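Local coordinates for protein ribosomal RNA small subunit methyltransferase D (Escherichia coli, PDB 2FPO) that methylates the N2 position of guanine 966 in 16S rRNA within the assembled 30S particle, using S-adenosyl-L-methionine as methyl donor, at residues Gln57-Phe62 with Thr81-Asp86; Leu116-Thr121 with Asn147-Asp152; Val126-Pro131 with Ala154-Glu159. All coordinates share one frame; numbering follows the deposited sequence.

Contact 1 (Gln57-Phe62 with Thr81-Asp86); sequences QCLDCF and TLIEMD
The carboxylate of Glu84 is met from above its plane at OE2 by the backbone N of Asp86 (3.0 Å), while OE1 accepts a hydrogen bond from Gly64 N, so both oxygens are held. It follows Ile83 on the carboxyl side of the second strand of a beta-alpha-beta unit (strand 57-60, helix 67-74, strand 79-83), the first along the chain in the seven-stranded Rossmann-like sheet. An acidic residue here is consistent with the one that binds the cofactor ribose in class I relatives. Segments 57-60 and 81-83 run parallel, 6° apart, joined by three nearly straight backbone bonds: Thr81 N to Cys58 O (2.9 Å), Asp60 N to Thr81 O (2.9 Å) and Ile83 N to Asp60 O (2.8 Å). On the face of Leu59 and Thr81, Leu59 has CG anti to the backbone N (chi1 168°), laying CD1 alongside Thr81 CG2 and against Ile83 CG1; these branched side chains suit a buried strand face next to helix 112-116. On the other face Asp60 offers its CB rather than its charge to leucine, and OD2 turns to a weak bond with Gly69 N. That apolar touch is made by Leu82 CD2, 3.6 Å from Asp60 CB.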
loop_
_atom_site.group_PDB
_atom_site.type_symbol
_atom_site.label_atom_id
_atom_site.label_comp_id
_atom_site.label_asym_id
_atom_site.label_seq_id
_atom_site.Cartn_x
_atom_site.Cartn_y
_atom_site.Cartn_z
ATOM N N GLN A 57 5.343 2.183 -10.039
ATOM C CA GLN A 57 5.698 3.030 -8.913
ATOM C C GLN A 57 4.594 2.895 -7.867
ATOM O O GLN A 57 3.409 3.172 -8.144
ATOM C CB GLN A 57 5.879 4.481 -9.368
ATOM C CG GLN A 57 7.359 4.849 -9.657
ATOM C CD GLN A 57 8.248 4.947 -8.374
ATOM O OE1 GLN A 57 9.478 5.003 -8.471
ATOM N NE2 GLN A 57 7.618 4.965 -7.182
ATOM N N CYS A 58 4.992 2.475 -6.663
ATOM C CA CYS A 58 4.070 2.144 -5.570
ATOM C C CYS A 58 4.235 3.052 -4.362
ATOM O O CYS A 58 5.348 3.424 -3.962
ATOM C CB CYS A 58 4.255 0.686 -5.110
ATOM S SG CYS A 58 4.168 -0.513 -6.451
ATOM N N LEU A 59 3.114 3.411 -3.777
ATOM C CA LEU A 59 3.151 4.183 -2.546
ATOM C C LEU A 59 2.347 3.421 -1.495
ATOM O O LEU A 59 1.195 3.059 -1.723
ATOM C CB LEU A 59 2.592 5.591 -2.826
ATOM C CG LEU A 59 2.278 6.465 -1.604
ATOM C CD1 LEU A 59 3.626 6.942 -0.992
ATOM C CD2 LEU A 59 1.359 7.620 -2.048
ATOM N N ASP A 60 2.956 3.157 -0.342
ATOM C CA ASP A 60 2.248 2.521 0.774
ATOM C C ASP A 60 2.038 3.573 1.879
ATOM O O ASP A 60 3.009 3.983 2.543
ATOM C CB ASP A 60 3.080 1.355 1.290
ATOM C CG ASP A 60 2.284 0.377 2.161
ATOM O OD1 ASP A 60 1.242 0.735 2.750
ATOM O OD2 ASP A 60 2.739 -0.764 2.273
ATOM N N CYS A 61 0.777 3.986 2.066
ATOM C CA CYS A 61 0.441 5.089 2.987
ATOM C C CYS A 61 0.600 4.789 4.471
ATOM O O CYS A 61 0.742 5.741 5.258
ATOM C CB CYS A 61 -0.970 5.621 2.726
ATOM S SG CYS A 61 -1.148 6.311 1.051
ATOM N N PHE A 62 0.511 3.509 4.848
ATOM C CA PHE A 62 0.609 3.058 6.255
ATOM C C PHE A 62 1.325 1.740 6.137
ATOM O O PHE A 62 0.693 0.656 6.202
ATOM C CB PHE A 62 -0.788 2.840 6.929
ATOM C CG PHE A 62 -1.715 4.015 6.786
ATOM C CD1 PHE A 62 -1.721 5.030 7.737
ATOM C CD2 PHE A 62 -2.551 4.119 5.671
ATOM C CE1 PHE A 62 -2.563 6.180 7.557
ATOM C CE2 PHE A 62 -3.395 5.233 5.473
ATOM C CZ PHE A 62 -3.417 6.259 6.431
ATOM N N THR A 81 7.648 4.000 -2.319
ATOM C CA THR A 81 7.784 4.933 -1.218
ATOM C C THR A 81 6.856 4.429 -0.110
ATOM O O THR A 81 5.653 4.191 -0.335
ATOM C CB THR A 81 7.419 6.342 -1.664
ATOM O OG1 THR A 81 8.361 6.751 -2.658
ATOM C CG2 THR A 81 7.437 7.330 -0.473
ATOM N N LEU A 82 7.447 4.209 1.060
ATOM C CA LEU A 82 6.757 3.538 2.158
ATOM C C LEU A 82 6.619 4.509 3.335
ATOM O O LEU A 82 7.606 4.924 3.900
ATOM C CB LEU A 82 7.520 2.272 2.587
ATOM C CG LEU A 82 7.860 1.285 1.442
ATOM C CD1 LEU A 82 8.769 0.154 1.929
ATOM C CD2 LEU A 82 6.606 0.710 0.789
ATOM N N ILE A 83 5.385 4.847 3.691
ATOM C CA ILE A 83 5.120 5.882 4.690
ATOM C C ILE A 83 4.670 5.219 6.008
ATOM O O ILE A 83 3.767 4.384 6.001
ATOM C CB ILE A 83 4.009 6.897 4.261
ATOM C CG1 ILE A 83 4.210 7.428 2.827
ATOM C CG2 ILE A 83 3.953 8.089 5.284
ATOM C CD1 ILE A 83 5.631 7.970 2.580
ATOM N N GLU A 84 5.317 5.575 7.115
ATOM C CA GLU A 84 5.033 4.896 8.367
ATOM C C GLU A 84 5.228 5.827 9.538
ATOM O O GLU A 84 6.323 6.349 9.740
ATOM C CB GLU A 84 5.864 3.598 8.510
ATOM C CG GLU A 84 5.770 2.922 9.943
ATOM C CD GLU A 84 4.338 2.545 10.329
ATOM O OE1 GLU A 84 3.593 2.037 9.430
ATOM O OE2 GLU A 84 3.923 2.788 11.506
HETATM N N MSE A 85 4.168 6.005 10.329
HETATM C CA MSE A 85 4.141 6.928 11.471
HETATM C C MSE A 85 5.022 6.468 12.644
HETATM O O MSE A 85 5.624 7.290 13.332
HETATM C CB MSE A 85 2.684 7.142 11.942
HETATM C CG MSE A 85 2.453 8.323 12.913
HETATM SE SE MSE A 85 2.382 7.809 14.817
HETATM C CE MSE A 85 0.531 7.968 15.115
ATOM N N ASP A 86 5.066 5.159 12.883
ATOM C CA ASP A 86 5.807 4.613 14.026
ATOM C C ASP A 86 7.337 4.597 13.771
ATOM O O ASP A 86 7.812 3.938 12.835
ATOM C CB ASP A 86 5.302 3.203 14.374
ATOM C CG ASP A 86 5.853 2.690 15.693
ATOM O OD1 ASP A 86 7.097 2.536 15.842
ATOM O OD2 ASP A 86 5.047 2.473 16.618
HETATM O O HOH W 1 7.681 6.670 -4.997
#

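Contact 2 (Leu116-Thr121 with Asn147-Asp152); sequences LAQKGT and NGWLAD
With chi1 at -66° in both Asn147 and Trp149, each CG lies anti to its own carbonyl carbon, and the carboxamide and indole swing to the same target, the backbone O of Leu116. A chi2 of 102° sets the indole roughly perpendicular to the CA, CB, CG plane, so that Trp149 NE1 donates a hydrogen bond to Leu116 O (2.9 Å) with the acceptor close to the ring plane. Asn147 ND2 reaches that oxygen too (2.8 Å); both donors lie in the carbonyl plane on lone pairs, and the grip fixes the rotation of the amide and the ring. The contact is made where the chain leaves helices 112-116 and 137-146, at the amino-end side of the Rossmann-like sheet, before strands 123-128 and 154-161. The indole is sandwiched there. Leu116 CD2 sits over the five-membered ring at 3.7 Å from its centroid, and on the opposite face Gly120 CA lies 3.4 Å from the centroid of the six-membered ring, two CH-pi contacts. Gly120 suits this place because a CB would point at the indole and clash with Trp149 CD2; its N is held by Asn147 O (2.7 Å). Gly148, with positive phi, suits the tight turn between Asn147 and the indole. Gln118 crosses the ring at about a right angle, its CG 3.8 Å from Trp149 CZ2, while its NE2 bonds to Phe115 O.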
loop_
_atom_site.group_PDB
_atom_site.type_symbol
_atom_site.label_atom_id
_atom_site.label_comp_id
_atom_site.label_asym_id
_atom_site.label_seq_id
_atom_site.Cartn_x
_atom_site.Cartn_y
_atom_site.Cartn_z
ATOM N N LEU A 116 0.781 13.473 2.838
ATOM C CA LEU A 116 0.032 13.609 1.584
ATOM C C LEU A 116 -0.480 15.022 1.334
ATOM O O LEU A 116 -0.908 15.339 0.218
ATOM C CB LEU A 116 -1.129 12.582 1.514
ATOM C CG LEU A 116 -0.719 11.098 1.635
ATOM C CD1 LEU A 116 -1.935 10.239 1.825
ATOM C CD2 LEU A 116 0.123 10.678 0.385
ATOM N N ALA A 117 -0.444 15.864 2.365
ATOM C CA ALA A 117 -0.867 17.271 2.252
ATOM C C ALA A 117 0.283 18.133 1.759
ATOM O O ALA A 117 0.738 19.065 2.463
ATOM C CB ALA A 117 -1.420 17.798 3.574
ATOM N N GLN A 118 0.721 17.830 0.543
ATOM C CA GLN A 118 1.720 18.597 -0.191
ATOM C C GLN A 118 1.604 18.205 -1.688
ATOM O O GLN A 118 0.917 17.230 -2.013
ATOM C CB GLN A 118 3.127 18.260 0.326
ATOM C CG GLN A 118 3.479 16.754 0.190
ATOM C CD GLN A 118 4.941 16.443 0.465
ATOM O OE1 GLN A 118 5.831 17.263 0.195
ATOM N NE2 GLN A 118 5.205 15.243 1.016
ATOM N N LYS A 119 2.261 18.945 -2.580
ATOM C CA LYS A 119 2.319 18.552 -3.987
ATOM C C LYS A 119 2.991 17.187 -4.112
ATOM O O LYS A 119 4.184 17.028 -3.779
ATOM C CB LYS A 119 3.080 19.575 -4.839
ATOM C CG LYS A 119 2.978 19.296 -6.346
ATOM C CD LYS A 119 3.382 20.504 -7.205
ATOM C CE LYS A 119 4.755 20.323 -7.897
ATOM N NZ LYS A 119 5.926 20.334 -6.956
ATOM N N GLY A 120 2.229 16.215 -4.605
ATOM C CA GLY A 120 2.710 14.849 -4.703
ATOM C C GLY A 120 3.337 14.491 -6.015
ATOM O O GLY A 120 3.536 15.340 -6.886
ATOM N N THR A 121 3.650 13.212 -6.142
ATOM C CA THR A 121 4.216 12.663 -7.353
ATOM C C THR A 121 3.374 11.441 -7.761
ATOM O O THR A 121 2.931 10.697 -6.893
ATOM C CB THR A 121 5.743 12.351 -7.169
ATOM O OG1 THR A 121 6.307 12.081 -8.448
ATOM C CG2 THR A 121 6.001 11.157 -6.230
ATOM N N ASN A 147 -3.900 15.937 -4.442
ATOM C CA ASN A 147 -2.534 16.430 -4.397
ATOM C C ASN A 147 -1.561 15.786 -5.403
ATOM O O ASN A 147 -0.350 15.918 -5.270
ATOM C CB ASN A 147 -2.017 16.387 -2.941
ATOM C CG ASN A 147 -2.770 17.367 -2.047
ATOM O OD1 ASN A 147 -3.308 18.350 -2.532
ATOM N ND2 ASN A 147 -2.826 17.092 -0.759
ATOM N N GLY A 148 -2.101 15.116 -6.422
ATOM C CA GLY A 148 -1.280 14.616 -7.520
ATOM C C GLY A 148 -0.516 13.340 -7.222
ATOM O O GLY A 148 0.484 13.039 -7.882
ATOM N N TRP A 149 -0.989 12.555 -6.254
ATOM C CA TRP A 149 -0.301 11.312 -5.915
ATOM C C TRP A 149 -0.588 10.136 -6.877
ATOM O O TRP A 149 -0.003 9.061 -6.755
ATOM C CB TRP A 149 -0.672 10.915 -4.468
ATOM C CG TRP A 149 -0.140 11.924 -3.453
ATOM C CD1 TRP A 149 -0.839 12.899 -2.815
ATOM C CD2 TRP A 149 1.230 12.049 -3.012
ATOM N NE1 TRP A 149 -0.001 13.616 -1.962
ATOM C CE2 TRP A 149 1.278 13.132 -2.092
ATOM C CE3 TRP A 149 2.427 11.350 -3.319
ATOM C CZ2 TRP A 149 2.457 13.525 -1.450
ATOM C CZ3 TRP A 149 3.625 11.765 -2.695
ATOM C CH2 TRP A 149 3.623 12.829 -1.770
ATOM N N LEU A 150 -1.528 10.325 -7.792
ATOM C CA LEU A 150 -2.039 9.204 -8.597
ATOM C C LEU A 150 -1.666 9.447 -10.043
ATOM O O LEU A 150 -1.819 10.551 -10.522
ATOM C CB LEU A 150 -3.579 9.066 -8.449
ATOM C CG LEU A 150 -4.132 8.867 -7.023
ATOM C CD1 LEU A 150 -5.636 8.689 -7.032
ATOM C CD2 LEU A 150 -3.502 7.643 -6.418
ATOM N N ALA A 151 -1.155 8.416 -10.711
ATOM C CA ALA A 151 -0.947 8.442 -12.146
ATOM C C ALA A 151 -2.320 8.391 -12.779
ATOM O O ALA A 151 -3.299 8.002 -12.133
ATOM C CB ALA A 151 -0.081 7.262 -12.610
ATOM N N ASP A 152 -2.377 8.847 -14.027
ATOM C CA ASP A 152 -3.580 8.845 -14.852
ATOM C C ASP A 152 -4.551 7.685 -14.636
ATOM O O ASP A 152 -5.752 7.955 -14.465
ATOM C CB ASP A 152 -3.222 9.001 -16.345
ATOM C CG ASP A 152 -2.730 10.409 -16.679
ATOM O OD1 ASP A 152 -2.790 11.280 -15.778
ATOM O OD2 ASP A 152 -2.281 10.658 -17.826
#

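Contact 3 (Val126-Pro131 with Ala154-Glu159); sequences VFVDPP and ALIYVE
Glu159 leaves strand 154-161 with CG anti to the backbone N (chi1 -179°) and stays extended at chi2, which carries it alongside Asp129, the two side chains pointing the same way. Its CB and CG each lie 3.5 Å from Asp129 OD1. Further out, Glu159 CD is 3.2 Å from Asp129 OD1, and Glu159 OE2 comes within 3.3 Å of the same oxygen, two acceptors without a bond between them. At the tip, Glu159 OE1 receives the hydroxyl of Tyr157 OH (2.7 Å) on its anti lone pair, the side away from OE2. Tyr157 can serve because its own CG is anti to the backbone N and its ring runs along the strand toward Glu159.

Beneath this, strands 123-128 and 154-161 are parallel neighbours of the Rossmann-like sheet, linked by the beta-alpha-beta crossover through helix 137-146. Four backbone bonds tie them, from Val126 N to Leu155 O at one end to the longer Glu159 N to Val128 O (3.2 Å) at the other. Val126, Val128, Ile156 and Val158 share one face, where the three valines pack on Leu137 or Leu144 of helix 137-146; Val128 CG2 meets Ile156 CG2 at 3.6 Å, compact branched groups suited to a strand under a helix. The other face carries Phe127 and Tyr157, with Phe127 CD1 4.0 Å from Tyr157 CB, the rings packing on Val41 and Leu45 of helix 39-53.

Asp129, Pro130 and Pro131 continue into the Asp-Pro-Pro-Phe sequence, consistent with the catalytic motif that holds the target amino group in N-methyltransferases. Two acids so near each other would probably raise the pKa of one of them, whereas the hydrogen bond from Tyr157 OH to Glu159 OE1 would probably stabilise ionised Glu159 and partly offset the repulsion from Asp129.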
loop_
_atom_site.group_PDB
_atom_site.type_symbol
_atom_site.label_atom_id
_atom_site.label_comp_id
_atom_site.label_asym_id
_atom_site.label_seq_id
_atom_site.Cartn_x
_atom_site.Cartn_y
_atom_site.Cartn_z
ATOM N N VAL A 126 -1.286 2.332 -5.250
ATOM C CA VAL A 126 -1.279 2.869 -3.869
ATOM C C VAL A 126 -2.008 1.932 -2.927
ATOM O O VAL A 126 -3.095 1.415 -3.258
ATOM C CB VAL A 126 -1.881 4.316 -3.784
ATOM C CG1 VAL A 126 -1.819 4.905 -2.352
ATOM C CG2 VAL A 126 -1.192 5.251 -4.764
ATOM N N PHE A 127 -1.392 1.704 -1.766
ATOM C CA PHE A 127 -1.956 0.863 -0.718
ATOM C C PHE A 127 -2.473 1.738 0.427
ATOM O O PHE A 127 -1.717 2.530 1.001
ATOM C CB PHE A 127 -0.924 -0.118 -0.162
ATOM C CG PHE A 127 -0.248 -0.964 -1.226
ATOM C CD1 PHE A 127 -0.943 -1.998 -1.875
ATOM C CD2 PHE A 127 1.086 -0.757 -1.542
ATOM C CE1 PHE A 127 -0.300 -2.778 -2.883
ATOM C CE2 PHE A 127 1.739 -1.542 -2.537
ATOM C CZ PHE A 127 1.039 -2.547 -3.206
ATOM N N VAL A 128 -3.752 1.543 0.752
ATOM C CA VAL A 128 -4.460 2.290 1.812
ATOM C C VAL A 128 -5.100 1.309 2.795
ATOM O O VAL A 128 -6.276 0.932 2.693
ATOM C CB VAL A 128 -5.519 3.284 1.240
ATOM C CG1 VAL A 128 -6.094 4.183 2.367
ATOM C CG2 VAL A 128 -4.941 4.104 0.101
ATOM N N ASP A 129 -4.310 0.906 3.777
ATOM C CA ASP A 129 -4.778 0.007 4.806
ATOM C C ASP A 129 -4.474 0.693 6.139
ATOM O O ASP A 129 -3.489 0.378 6.785
ATOM C CB ASP A 129 -4.059 -1.340 4.700
ATOM C CG ASP A 129 -4.448 -2.299 5.826
ATOM O OD1 ASP A 129 -5.596 -2.202 6.348
ATOM O OD2 ASP A 129 -3.597 -3.129 6.211
ATOM N N PRO A 130 -5.303 1.681 6.531
ATOM C CA PRO A 130 -4.971 2.368 7.785
ATOM C C PRO A 130 -5.166 1.537 9.062
ATOM O O PRO A 130 -5.986 0.587 9.061
ATOM C CB PRO A 130 -5.876 3.617 7.749
ATOM C CG PRO A 130 -7.044 3.194 6.900
ATOM C CD PRO A 130 -6.487 2.256 5.865
ATOM N N PRO A 131 -4.431 1.884 10.153
ATOM C CA PRO A 131 -4.526 1.153 11.412
ATOM C C PRO A 131 -5.935 1.261 12.001
ATOM O O PRO A 131 -6.399 0.358 12.690
ATOM C CB PRO A 131 -3.464 1.849 12.315
ATOM C CG PRO A 131 -3.360 3.223 11.758
ATOM C CD PRO A 131 -3.466 2.999 10.257
ATOM N N ALA A 154 -4.355 5.068 -12.088
ATOM C CA ALA A 154 -3.854 4.388 -10.901
ATOM C C ALA A 154 -4.834 3.359 -10.287
ATOM O O ALA A 154 -6.058 3.451 -10.462
ATOM C CB ALA A 154 -3.432 5.437 -9.872
ATOM N N LEU A 155 -4.263 2.387 -9.579
ATOM C CA LEU A 155 -5.000 1.410 -8.779
ATOM C C LEU A 155 -4.747 1.718 -7.330
ATOM O O LEU A 155 -3.596 1.924 -6.940
ATOM C CB LEU A 155 -4.524 -0.012 -9.106
ATOM C CG LEU A 155 -4.868 -0.367 -10.549
ATOM C CD1 LEU A 155 -3.999 -1.500 -11.084
ATOM C CD2 LEU A 155 -6.378 -0.662 -10.674
ATOM N N ILE A 156 -5.811 1.833 -6.550
ATOM C CA ILE A 156 -5.709 2.124 -5.119
ATOM C C ILE A 156 -6.366 0.976 -4.319
ATOM O O ILE A 156 -7.550 0.694 -4.453
ATOM C CB ILE A 156 -6.365 3.472 -4.745
ATOM C CG1 ILE A 156 -5.863 4.619 -5.635
ATOM C CG2 ILE A 156 -6.164 3.795 -3.250
ATOM C CD1 ILE A 156 -6.746 4.872 -6.916
ATOM N N TYR A 157 -5.575 0.316 -3.506
ATOM C CA TYR A 157 -6.059 -0.794 -2.697
ATOM C C TYR A 157 -6.553 -0.198 -1.396
ATOM O O TYR A 157 -5.851 0.607 -0.777
ATOM C CB TYR A 157 -4.934 -1.824 -2.464
ATOM C CG TYR A 157 -5.199 -2.861 -1.374
ATOM C CD1 TYR A 157 -6.091 -3.919 -1.581
ATOM C CD2 TYR A 157 -4.545 -2.780 -0.147
ATOM C CE1 TYR A 157 -6.329 -4.876 -0.574
ATOM C CE2 TYR A 157 -4.774 -3.718 0.854
ATOM C CZ TYR A 157 -5.661 -4.754 0.646
ATOM O OH TYR A 157 -5.854 -5.676 1.654
ATOM N N VAL A 158 -7.769 -0.573 -1.016
ATOM C CA VAL A 158 -8.414 -0.068 0.182
ATOM C C VAL A 158 -8.934 -1.263 0.965
ATOM O O VAL A 158 -9.625 -2.127 0.431
ATOM C CB VAL A 158 -9.599 0.939 -0.137
ATOM C CG1 VAL A 158 -10.301 1.366 1.143
ATOM C CG2 VAL A 158 -9.087 2.149 -0.869
ATOM N N GLU A 159 -8.519 -1.338 2.223
ATOM C CA GLU A 159 -8.974 -2.354 3.135
ATOM C C GLU A 159 -9.871 -1.699 4.218
ATOM O O GLU A 159 -9.523 -0.650 4.794
ATOM C CB GLU A 159 -7.756 -3.033 3.754
ATOM C CG GLU A 159 -8.075 -4.128 4.692
ATOM C CD GLU A 159 -6.837 -4.911 5.136
ATOM O OE1 GLU A 159 -5.962 -5.211 4.283
ATOM O OE2 GLU A 159 -6.781 -5.235 6.345
#

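Contacts 1 and 3 are buried in the same sheet, where strands 57-60 and 123-128 are neighbours, so backbone hydrogen bonds join contact 1 to contact 3: Leu59 O with Phe127 N, Cys61 N with Phe127 O. Both pair parallel strands and bring acidic residues, such as Glu84 and Asp129, to the carboxyl-end side of the sheet, where class I methyltransferases place cofactor and target. Contact 2 is nearer the surface and joins loops rather than strands; two of its three bonds come from side chains, Asn147 and Trp149, to one backbone oxygen, and an indole supplies its packing. Still, Leu59 touches Trp149 and Leu116, and Leu150 packs on Val126 and Ile156, so its apolar side continues the core.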